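Side-chain contacts in PspGI restriction endonuclease (Pyrococcus sp. GI-H, PDB 3BM3), which probably cleaves double-stranded DNA at a specific sequence as a type II restriction endonuclease, seen here bound to its substrate DNA in a base-flipping complex: residues E60-A63 with F64-K68; Q93-R96 with F97-G101; G100-A103 with F104-F108. The protein carries 2 engineered substitutions. All coordinates share one frame; numbering follows the deposited sequence. Where two conformers were deposited one is given.

All three contacts are local, formed between side chains a turn or so apart on a helix. Contact 1 lies on helix 52-80 and is partly buried, with a salt bridge on its more exposed flank and aromatic rings turned to the DNA. Contacts 2 and 3 follow each other along helix 85-115, share Gly-100 and Gly-101, and are buried. In contact 2 amides, arginines and a phenylalanine meet bases, sugars and phosphates; in contact 3, nearest the chain's centre, glycine and glutamate beside the DNA backbone give way to isoleucine and phenylalanine packing within the protein. Helices 52-80 and 85-115 touch through Tyr-67 with Arg-96 and Arg-99, and contacts 1 and 3 meet at Ile-107.

Contact 1: E60-A63 with F64-K68. With nucleotides of chain A.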
# COMPACT_ATOMS: atom_id res chain seq x y z
N GLU C 60 -10.38 -17.11 -10.20
CA GLU C 60 -10.06 -15.70 -10.26
C GLU C 60 -10.13 -15.20 -11.71
O GLU C 60 -10.77 -14.19 -12.00
CB GLU C 60 -8.68 -15.49 -9.66
CG GLU C 60 -8.39 -14.09 -9.35
CD GLU C 60 -7.76 -13.37 -10.50
OE1 GLU C 60 -7.47 -14.00 -11.54
OE2 GLU C 60 -7.56 -12.17 -10.34
N GLU C 61 -9.52 -15.95 -12.62
CA GLU C 61 -9.44 -15.54 -14.02
C GLU C 61 -10.84 -15.51 -14.65
O GLU C 61 -11.20 -14.56 -15.34
CB GLU C 61 -8.51 -16.48 -14.80
CG GLU C 61 -7.08 -16.29 -14.42
CD GLU C 61 -6.15 -17.36 -14.92
OE1 GLU C 61 -6.59 -18.50 -15.24
OE2 GLU C 61 -4.94 -17.05 -14.99
N LYS C 62 -11.64 -16.53 -14.37
CA LYS C 62 -12.99 -16.61 -14.91
C LYS C 62 -13.87 -15.49 -14.39
O LYS C 62 -14.59 -14.85 -15.17
CB LYS C 62 -13.64 -17.96 -14.64
CG LYS C 62 -14.92 -18.18 -15.40
CD LYS C 62 -14.66 -18.06 -16.93
CE LYS C 62 -15.44 -19.02 -17.79
NZ LYS C 62 -14.82 -19.05 -19.16
N ALA C 63 -13.78 -15.22 -13.09
CA ALA C 63 -14.55 -14.13 -12.47
C ALA C 63 -14.13 -12.83 -13.11
O ALA C 63 -14.97 -11.99 -13.39
CB ALA C 63 -14.31 -14.08 -10.99
N PHE C 64 -12.84 -12.67 -13.37
CA PHE C 64 -12.33 -11.43 -14.03
C PHE C 64 -12.91 -11.30 -15.44
O PHE C 64 -13.38 -10.25 -15.86
CB PHE C 64 -10.83 -11.42 -14.07
CG PHE C 64 -10.23 -10.12 -14.54
CD1 PHE C 64 -10.91 -8.92 -14.40
CD2 PHE C 64 -8.94 -10.08 -15.05
CE1 PHE C 64 -10.37 -7.74 -14.81
CE2 PHE C 64 -8.38 -8.88 -15.45
CZ PHE C 64 -9.11 -7.69 -15.32
N GLU C 65 -12.91 -12.39 -16.18
CA GLU C 65 -13.50 -12.38 -17.50
C GLU C 65 -14.98 -11.99 -17.47
O GLU C 65 -15.44 -11.18 -18.29
CB GLU C 65 -13.29 -13.74 -18.18
CG GLU C 65 -14.18 -14.02 -19.32
CD GLU C 65 -14.35 -15.52 -19.51
OE1 GLU C 65 -13.35 -16.25 -19.31
OE2 GLU C 65 -15.50 -15.94 -19.82
N ILE C 66 -15.74 -12.52 -16.52
CA ILE C 66 -17.13 -12.16 -16.38
C ILE C 66 -17.26 -10.69 -16.04
O ILE C 66 -18.05 -9.95 -16.66
CB ILE C 66 -17.84 -13.04 -15.33
CG1 ILE C 66 -17.95 -14.46 -15.91
CG2 ILE C 66 -19.22 -12.54 -15.01
CD1 ILE C 66 -18.30 -15.50 -14.87
N TYR C 67 -16.49 -10.27 -15.05
CA TYR C 67 -16.46 -8.86 -14.68
C TYR C 67 -16.23 -8.01 -15.94
O TYR C 67 -16.90 -7.03 -16.18
CB TYR C 67 -15.32 -8.60 -13.68
CG TYR C 67 -15.12 -7.13 -13.56
CD1 TYR C 67 -15.94 -6.38 -12.74
CD2 TYR C 67 -14.17 -6.49 -14.36
CE1 TYR C 67 -15.79 -5.00 -12.70
CE2 TYR C 67 -14.01 -5.15 -14.32
CZ TYR C 67 -14.83 -4.41 -13.50
OH TYR C 67 -14.69 -3.07 -13.51
N LYS C 68 -15.24 -8.37 -16.74
CA LYS C 68 -14.92 -7.51 -17.89
C LYS C 68 -16.05 -7.45 -18.90
O LYS C 68 -16.25 -6.43 -19.55
CB LYS C 68 -13.64 -7.96 -18.56
CG LYS C 68 -12.44 -7.63 -17.71
CD LYS C 68 -11.14 -7.83 -18.45
CE LYS C 68 -10.85 -9.29 -18.69
NZ LYS C 68 -9.45 -9.48 -19.16
P DA A 6 -4.05 -6.20 -8.39
OP1 DA A 6 -3.46 -7.29 -7.58
OP2 DA A 6 -3.57 -5.98 -9.78
O5' DA A 6 -5.62 -6.45 -8.39
C5' DA A 6 -6.47 -5.73 -9.28
C4' DA A 6 -6.60 -6.51 -10.56
O4' DA A 6 -7.43 -7.68 -10.38
C3' DA A 6 -7.23 -5.72 -11.71
O3' DA A 6 -6.38 -5.85 -12.85
C2' DA A 6 -8.56 -6.40 -11.94
C1' DA A 6 -8.24 -7.82 -11.53
N9 DA A 6 -9.38 -8.67 -11.19
C8 DA A 6 -9.34 -10.01 -10.95
N7 DA A 6 -10.51 -10.54 -10.68
C5 DA A 6 -11.38 -9.47 -10.75
C6 DA A 6 -12.77 -9.38 -10.57
N6 DA A 6 -13.55 -10.42 -10.27
N1 DA A 6 -13.34 -8.16 -10.72
C2 DA A 6 -12.56 -7.12 -11.02
N3 DA A 6 -11.24 -7.08 -11.21
C4 DA A 6 -10.70 -8.30 -11.06
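Lys-62 and Glu-65, three residues apart on helix 52-80, lie side by side with their ends pointing the same way. The lysine chain bends beyond CG, and its CD passes 3.3 Å from Glu-65 OE1. NZ then reaches that oxygen at 3.2 Å in a salt bridge that uses the syn lone pair, and a weak second bond to OE2 makes the grip forked. Long, flexible chains of opposite charge suit this partly exposed flank, where they can pair while keeping some contact with water.

Another flank of the helix carries flat groups for the DNA. Phe-64 has CG anti to the backbone N (chi1 -172°), which swings its ring away from the preceding turn and against the purine of DA6 of chain A. The ring lies nearly parallel to the base but off-centre, with CD1 3.4 Å from the adenine C4 and its outer edge reaching the sugar at C2'. On the opposite face of the ring, Lys-68 CE sits 4.0 Å above the plane, over the centre. Tyr-67, clearly tilted to the base, offers a face to the other end of the same side of the purine, with its CG 3.5 Å from the adenine N1, while its OH hydrogen-bonds Glu-71. At the purine's edge Glu-60, bent at chi2, brings OE2 2.9 Å from C8 of DA6, its charge paired with Arg-161. An alanine in place of Phe-64 would probably deprive the adenine of the flat surface beneath its five-membered ring and let the base tilt or slide. An adenine faced by aromatic rings in this way is consistent with a flipped base held in a protein pocket.

Helix 20-31 packs against Lys-62, Ala-63 and Ile-66; from helix 85-115, Ala-95, Arg-96 and Arg-99 pack against Tyr-67, and Ile-107 against Glu-60.

Contact 2: Q93-R96 with F97-G101; sequences QQAR and FSRGG. With nucleotides of chain A; nucleotides of chain B.
On the stretch of helix 85-115 that lies against the minor-groove side of the DNA, Gln-93 and Phe-97 meet one turn apart. The glutamine bends at chi2 (62°), which folds its amide over the ring and puts NE2 3.4 Å above the ring plane of Phe-97, over the centre. Amide and ring are turned 41° from each other. The opposite face of the ring receives O2 of DC5 of chain A, 3.2 Å above the plane and nearer the rim, while Gln-94 OE1 comes in the ring plane to 3.3 Å from Phe-97 CD2. A flat ring suits the place because it fills the layer between the Gln-93 amide and the DC5 base, and it also packs on Phe-97 of the second subunit. NE2 of Gln-93 bonds a phosphate.

The bonds of Gln-94 to DG9 of chain B are consistent with this part of the helix reading the minor groove: its backbone O accepts from the guanine N2 at 3.1 Å, and its NE2 donates to the sugar O4' at 3.0 Å. The side-chain amide fits because NE2 can donate to this sugar while OE1 accepts from the N2 of another guanine. Gln-93 OE1 takes Arg-96 NH2 at 2.8 Å from above its carbonyl plane, and also a hydrogen bond from Gln-90 of the second subunit. Arg-96 itself pairs with a phosphate and with Glu-71.

Further along, Arg-99 CB lies 3.4 Å from C2 of DA6 of chain A, and Gly-100 CA 3.5 Å from its C4, both over the purine face opposite Phe-64. Glycine fits because a side chain there would collide with the sugar.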
# COMPACT_ATOMS: atom_id res chain seq x y z
N GLN C 93 -11.09 1.27 -13.20
CA GLN C 93 -9.80 0.85 -12.64
C GLN C 93 -9.93 0.70 -11.14
O GLN C 93 -9.46 -0.25 -10.57
CB GLN C 93 -8.64 1.81 -13.01
CG GLN C 93 -7.34 1.41 -12.42
CD GLN C 93 -6.93 0.06 -12.93
OE1 GLN C 93 -6.54 -0.06 -14.11
NE2 GLN C 93 -7.07 -0.99 -12.08
N GLN C 94 -10.57 1.68 -10.50
CA GLN C 94 -10.75 1.65 -9.06
C GLN C 94 -11.60 0.45 -8.63
O GLN C 94 -11.32 -0.21 -7.63
CB GLN C 94 -11.28 2.99 -8.57
CG GLN C 94 -10.33 4.12 -8.83
CD GLN C 94 -9.11 4.13 -7.94
OE1 GLN C 94 -8.37 3.14 -7.88
NE2 GLN C 94 -8.89 5.23 -7.26
N ALA C 95 -12.64 0.17 -9.41
CA ALA C 95 -13.44 -1.06 -9.22
C ALA C 95 -12.60 -2.29 -9.36
O ALA C 95 -12.71 -3.21 -8.57
CB ALA C 95 -14.62 -1.08 -10.20
N ARG C 96 -11.71 -2.34 -10.36
CA ARG C 96 -10.88 -3.49 -10.60
C ARG C 96 -9.93 -3.72 -9.44
O ARG C 96 -9.74 -4.84 -9.09
CB ARG C 96 -10.14 -3.34 -11.93
CG ARG C 96 -11.07 -3.51 -13.13
CD ARG C 96 -10.29 -3.67 -14.40
NE ARG C 96 -9.38 -2.60 -14.74
CZ ARG C 96 -9.67 -1.54 -15.50
NH1 ARG C 96 -10.89 -1.36 -15.98
NH2 ARG C 96 -8.74 -0.65 -15.75
N PHE C 97 -9.35 -2.66 -8.87
CA PHE C 97 -8.46 -2.83 -7.73
C PHE C 97 -9.26 -3.44 -6.58
O PHE C 97 -8.90 -4.47 -6.03
CB PHE C 97 -7.92 -1.47 -7.32
CG PHE C 97 -6.81 -0.95 -8.21
CD1 PHE C 97 -5.77 -1.81 -8.59
CD2 PHE C 97 -6.74 0.37 -8.57
CE1 PHE C 97 -4.70 -1.32 -9.32
CE2 PHE C 97 -5.67 0.84 -9.33
CZ PHE C 97 -4.66 -0.00 -9.67
N SER C 98 -10.35 -2.78 -6.22
CA SER C 98 -11.13 -3.22 -5.06
C SER C 98 -11.67 -4.64 -5.29
O SER C 98 -11.50 -5.54 -4.45
CB SER C 98 -12.25 -2.22 -4.75
OG SER C 98 -12.95 -2.65 -3.60
N ARG C 99 -12.29 -4.84 -6.45
CA ARG C 99 -12.87 -6.15 -6.79
C ARG C 99 -11.88 -7.27 -6.95
O ARG C 99 -12.15 -8.40 -6.57
CB ARG C 99 -13.70 -6.04 -8.06
CG ARG C 99 -14.93 -5.18 -7.89
CD ARG C 99 -15.56 -4.94 -9.26
NE ARG C 99 -16.85 -4.29 -9.14
CZ ARG C 99 -18.04 -4.89 -9.26
NH1 ARG C 99 -18.12 -6.19 -9.49
NH2 ARG C 99 -19.16 -4.20 -9.13
N GLY C 100 -10.70 -6.98 -7.49
CA GLY C 100 -9.72 -7.99 -7.67
C GLY C 100 -9.29 -8.46 -6.29
O GLY C 100 -9.10 -9.66 -6.08
N GLY C 101 -9.14 -7.54 -5.34
CA GLY C 101 -8.80 -7.96 -3.97
C GLY C 101 -9.92 -8.75 -3.36
O GLY C 101 -9.73 -9.84 -2.77
P DA A 6 -4.05 -6.20 -8.39
OP1 DA A 6 -3.46 -7.29 -7.58
OP2 DA A 6 -3.57 -5.98 -9.78
O5' DA A 6 -5.62 -6.45 -8.39
C5' DA A 6 -6.47 -5.73 -9.28
C4' DA A 6 -6.60 -6.51 -10.56
O4' DA A 6 -7.43 -7.68 -10.38
C3' DA A 6 -7.23 -5.72 -11.71
O3' DA A 6 -6.38 -5.85 -12.85
C2' DA A 6 -8.56 -6.40 -11.94
C1' DA A 6 -8.24 -7.82 -11.53
N9 DA A 6 -9.38 -8.67 -11.19
C8 DA A 6 -9.34 -10.01 -10.95
N7 DA A 6 -10.51 -10.54 -10.68
C5 DA A 6 -11.38 -9.47 -10.75
C6 DA A 6 -12.77 -9.38 -10.57
N6 DA A 6 -13.55 -10.42 -10.27
N1 DA A 6 -13.34 -8.16 -10.72
C2 DA A 6 -12.56 -7.12 -11.02
N3 DA A 6 -11.24 -7.08 -11.21
C4 DA A 6 -10.70 -8.30 -11.06
P DG B 9 -10.85 10.03 -5.82
OP1 DG B 9 -10.55 11.21 -6.69
OP2 DG B 9 -11.15 10.24 -4.39
O5' DG B 9 -12.07 9.25 -6.47
C5' DG B 9 -12.00 8.82 -7.82
C4' DG B 9 -12.50 7.41 -7.96
O4' DG B 9 -11.62 6.49 -7.25
C3' DG B 9 -13.89 7.16 -7.39
O3' DG B 9 -14.50 6.14 -8.17
C2' DG B 9 -13.58 6.65 -5.99
C1' DG B 9 -12.34 5.81 -6.24
N9 DG B 9 -11.45 5.67 -5.08
C8 DG B 9 -11.09 6.66 -4.20
N7 DG B 9 -10.24 6.25 -3.29
C5 DG B 9 -10.04 4.91 -3.60
C6 DG B 9 -9.21 3.94 -2.96
O6 DG B 9 -8.47 4.09 -1.99
N1 DG B 9 -9.31 2.70 -3.59
C2 DG B 9 -10.09 2.43 -4.68
N2 DG B 9 -10.04 1.18 -5.14
N3 DG B 9 -10.87 3.32 -5.28
C4 DG B 9 -10.79 4.53 -4.69
P DC A 5 -5.38 -6.60 -2.43
OP1 DC A 5 -5.40 -7.99 -2.90
OP2 DC A 5 -4.46 -6.19 -1.33
O5' DC A 5 -5.10 -5.67 -3.69
C5' DC A 5 -5.91 -5.78 -4.84
C4' DC A 5 -5.51 -4.72 -5.84
O4' DC A 5 -5.75 -3.44 -5.22
C3' DC A 5 -4.03 -4.76 -6.21
O3' DC A 5 -3.90 -4.80 -7.63
C2' DC A 5 -3.45 -3.48 -5.66
C1' DC A 5 -4.65 -2.58 -5.48
N1 DC A 5 -4.51 -1.68 -4.33
C2 DC A 5 -4.78 -0.32 -4.50
O2 DC A 5 -5.22 0.06 -5.60
N3 DC A 5 -4.57 0.53 -3.47
C4 DC A 5 -4.13 0.06 -2.30
N4 DC A 5 -3.90 0.93 -1.32
C5 DC A 5 -3.90 -1.33 -2.09
C6 DC A 5 -4.10 -2.15 -3.12

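Contact 3: G100-A103 with F104-F108; sequences GGKA and FEIIF. With nucleotides of chain A.
Lys-102 and Ile-106 touch one turn apart, with the aliphatic part of the lysine laid across the isoleucine. Lys-102 CG is 3.7 Å from Ile-106 CD1, and its CD and CE run past the same methyl a little farther off. Ile-106 turns CG1 anti to its carbonyl carbon (chi1 -65°), bringing that branch back over the preceding turn. Neighbouring Ala-103 is small enough for its CB to approach N6 of DA6 of chain A at 3.7 Å, while its O accepts Ile-107 N at 2.9 Å.

Gly-101 faces the DNA backbone: its CA lies 3.2 Å from O3' of DC4 of chain A and 3.6 Å from OP1 of DC5 of chain A. A side chain at this position would clash with that O3', so glycine is the residue that lets the helix come so near. Glu-105 extends beyond CG along this side; its CG rests 3.3 Å from Gly-101 O and its OE2 3.4 Å from C5' of DC4 of chain A. Its other oxygen, OE1, is hydrogen-bonded to His-121, which helps to set how the carboxylate is turned.

Here helix 85-115 passes from the DNA into the body of a fold consistent with the PD-(D/E)XK nuclease clan, whose core is a mixed sheet flanked by helices. Phe-104 stacks on Phe-192, just past strand 186-191, and Phe-108 meets Phe-139 of strand 139-141 and Phe-250 of helix 249-259. The isoleucines settle against other helices, Ile-106 on Thr-20 and Ile-24, Ile-107 on Ile-24, Ala-56 and Leu-59.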
# COMPACT_ATOMS: atom_id res chain seq x y z
N GLY C 100 -10.70 -6.98 -7.49
CA GLY C 100 -9.72 -7.99 -7.67
C GLY C 100 -9.29 -8.46 -6.29
O GLY C 100 -9.10 -9.66 -6.08
N GLY C 101 -9.14 -7.54 -5.34
CA GLY C 101 -8.80 -7.96 -3.97
C GLY C 101 -9.92 -8.75 -3.36
O GLY C 101 -9.73 -9.84 -2.77
N LYS C 102 -11.13 -8.24 -3.49
CA LYS C 102 -12.27 -8.92 -2.89
C LYS C 102 -12.43 -10.31 -3.50
O LYS C 102 -12.74 -11.28 -2.79
CB LYS C 102 -13.54 -8.09 -3.04
CG LYS C 102 -14.79 -8.75 -2.46
CD LYS C 102 -14.79 -8.82 -0.95
CE LYS C 102 -16.21 -8.90 -0.36
NZ LYS C 102 -17.19 -8.00 -1.01
N ALA C 103 -12.26 -10.42 -4.80
CA ALA C 103 -12.44 -11.70 -5.49
C ALA C 103 -11.51 -12.75 -4.89
O ALA C 103 -11.93 -13.89 -4.58
CB ALA C 103 -12.20 -11.55 -6.98
N PHE C 104 -10.26 -12.37 -4.64
CA PHE C 104 -9.29 -13.31 -4.11
C PHE C 104 -9.69 -13.76 -2.69
O PHE C 104 -9.68 -14.94 -2.37
CB PHE C 104 -7.90 -12.72 -4.16
CG PHE C 104 -6.85 -13.65 -3.66
CD1 PHE C 104 -6.77 -14.94 -4.16
CD2 PHE C 104 -5.97 -13.24 -2.69
CE1 PHE C 104 -5.77 -15.80 -3.69
CE2 PHE C 104 -4.97 -14.12 -2.23
CZ PHE C 104 -4.90 -15.40 -2.74
N GLU C 105 -10.18 -12.81 -1.90
CA GLU C 105 -10.60 -13.09 -0.55
C GLU C 105 -11.81 -14.00 -0.56
O GLU C 105 -11.88 -14.97 0.19
CB GLU C 105 -10.85 -11.78 0.19
CG GLU C 105 -9.51 -11.04 0.32
CD GLU C 105 -9.49 -9.68 1.02
OE1 GLU C 105 -10.17 -9.52 2.06
OE2 GLU C 105 -8.70 -8.81 0.56
N ILE C 106 -12.74 -13.76 -1.48
CA ILE C 106 -13.89 -14.67 -1.59
C ILE C 106 -13.49 -16.10 -1.98
O ILE C 106 -13.95 -17.07 -1.39
CB ILE C 106 -14.93 -14.15 -2.57
CG1 ILE C 106 -15.52 -12.85 -2.00
CG2 ILE C 106 -15.99 -15.23 -2.82
CD1 ILE C 106 -16.36 -12.03 -2.97
N ILE C 107 -12.64 -16.19 -2.98
CA ILE C 107 -12.11 -17.46 -3.43
C ILE C 107 -11.45 -18.19 -2.27
O ILE C 107 -11.71 -19.37 -2.05
CB ILE C 107 -11.15 -17.20 -4.58
CG1 ILE C 107 -11.98 -16.72 -5.79
CG2 ILE C 107 -10.36 -18.44 -4.90
CD1 ILE C 107 -11.11 -16.23 -6.96
N PHE C 108 -10.66 -17.47 -1.48
CA PHE C 108 -10.01 -18.04 -0.32
C PHE C 108 -11.06 -18.64 0.62
O PHE C 108 -10.87 -19.77 1.10
CB PHE C 108 -9.17 -16.98 0.39
CG PHE C 108 -8.19 -17.55 1.37
CD1 PHE C 108 -6.98 -18.05 0.92
CD2 PHE C 108 -8.48 -17.59 2.74
CE1 PHE C 108 -6.08 -18.59 1.83
CE2 PHE C 108 -7.56 -18.11 3.63
CZ PHE C 108 -6.37 -18.60 3.16
P DA A 6 -4.05 -6.20 -8.39
OP1 DA A 6 -3.46 -7.29 -7.58
OP2 DA A 6 -3.57 -5.98 -9.78
O5' DA A 6 -5.62 -6.45 -8.39
C5' DA A 6 -6.47 -5.73 -9.28
C4' DA A 6 -6.60 -6.51 -10.56
O4' DA A 6 -7.43 -7.68 -10.38
C3' DA A 6 -7.23 -5.72 -11.71
O3' DA A 6 -6.38 -5.85 -12.85
C2' DA A 6 -8.56 -6.40 -11.94
C1' DA A 6 -8.24 -7.82 -11.53
N9 DA A 6 -9.38 -8.67 -11.19
C8 DA A 6 -9.34 -10.01 -10.95
N7 DA A 6 -10.51 -10.54 -10.68
C5 DA A 6 -11.38 -9.47 -10.75
C6 DA A 6 -12.77 -9.38 -10.57
N6 DA A 6 -13.55 -10.42 -10.27
N1 DA A 6 -13.34 -8.16 -10.72
C2 DA A 6 -12.56 -7.12 -11.02
N3 DA A 6 -11.24 -7.08 -11.21
C4 DA A 6 -10.70 -8.30 -11.06
P DC A 5 -5.38 -6.60 -2.43
OP1 DC A 5 -5.40 -7.99 -2.90
OP2 DC A 5 -4.46 -6.19 -1.33
O5' DC A 5 -5.10 -5.67 -3.69
C5' DC A 5 -5.91 -5.78 -4.84
C4' DC A 5 -5.51 -4.72 -5.84
O4' DC A 5 -5.75 -3.44 -5.22
C3' DC A 5 -4.03 -4.76 -6.21
O3' DC A 5 -3.90 -4.80 -7.63
C2' DC A 5 -3.45 -3.48 -5.66
C1' DC A 5 -4.65 -2.58 -5.48
N1 DC A 5 -4.51 -1.68 -4.33
C2 DC A 5 -4.78 -0.32 -4.50
O2 DC A 5 -5.22 0.06 -5.60
N3 DC A 5 -4.57 0.53 -3.47
C4 DC A 5 -4.13 0.06 -2.30
N4 DC A 5 -3.90 0.93 -1.32
C5 DC A 5 -3.90 -1.33 -2.09
C6 DC A 5 -4.10 -2.15 -3.12
P DC A 4 -6.51 -4.71 2.86
OP1 DC A 4 -6.46 -6.13 3.29
OP2 DC A 4 -5.34 -3.82 3.10
O5' DC A 4 -6.85 -4.72 1.31
C5' DC A 4 -7.93 -5.49 0.82
C4' DC A 4 -8.33 -5.01 -0.56
O4' DC A 4 -8.83 -3.67 -0.50
C3' DC A 4 -7.16 -4.92 -1.52
O3' DC A 4 -6.88 -6.21 -2.02
C2' DC A 4 -7.71 -3.99 -2.59
C1' DC A 4 -8.62 -3.06 -1.78
N1 DC A 4 -8.08 -1.72 -1.54
C2 DC A 4 -8.52 -0.66 -2.34
O2 DC A 4 -9.30 -0.91 -3.27
N3 DC A 4 -8.07 0.59 -2.08
C4 DC A 4 -7.22 0.80 -1.08
N4 DC A 4 -6.82 2.05 -0.83
C5 DC A 4 -6.73 -0.27 -0.27
C6 DC A 4 -7.18 -1.50 -0.54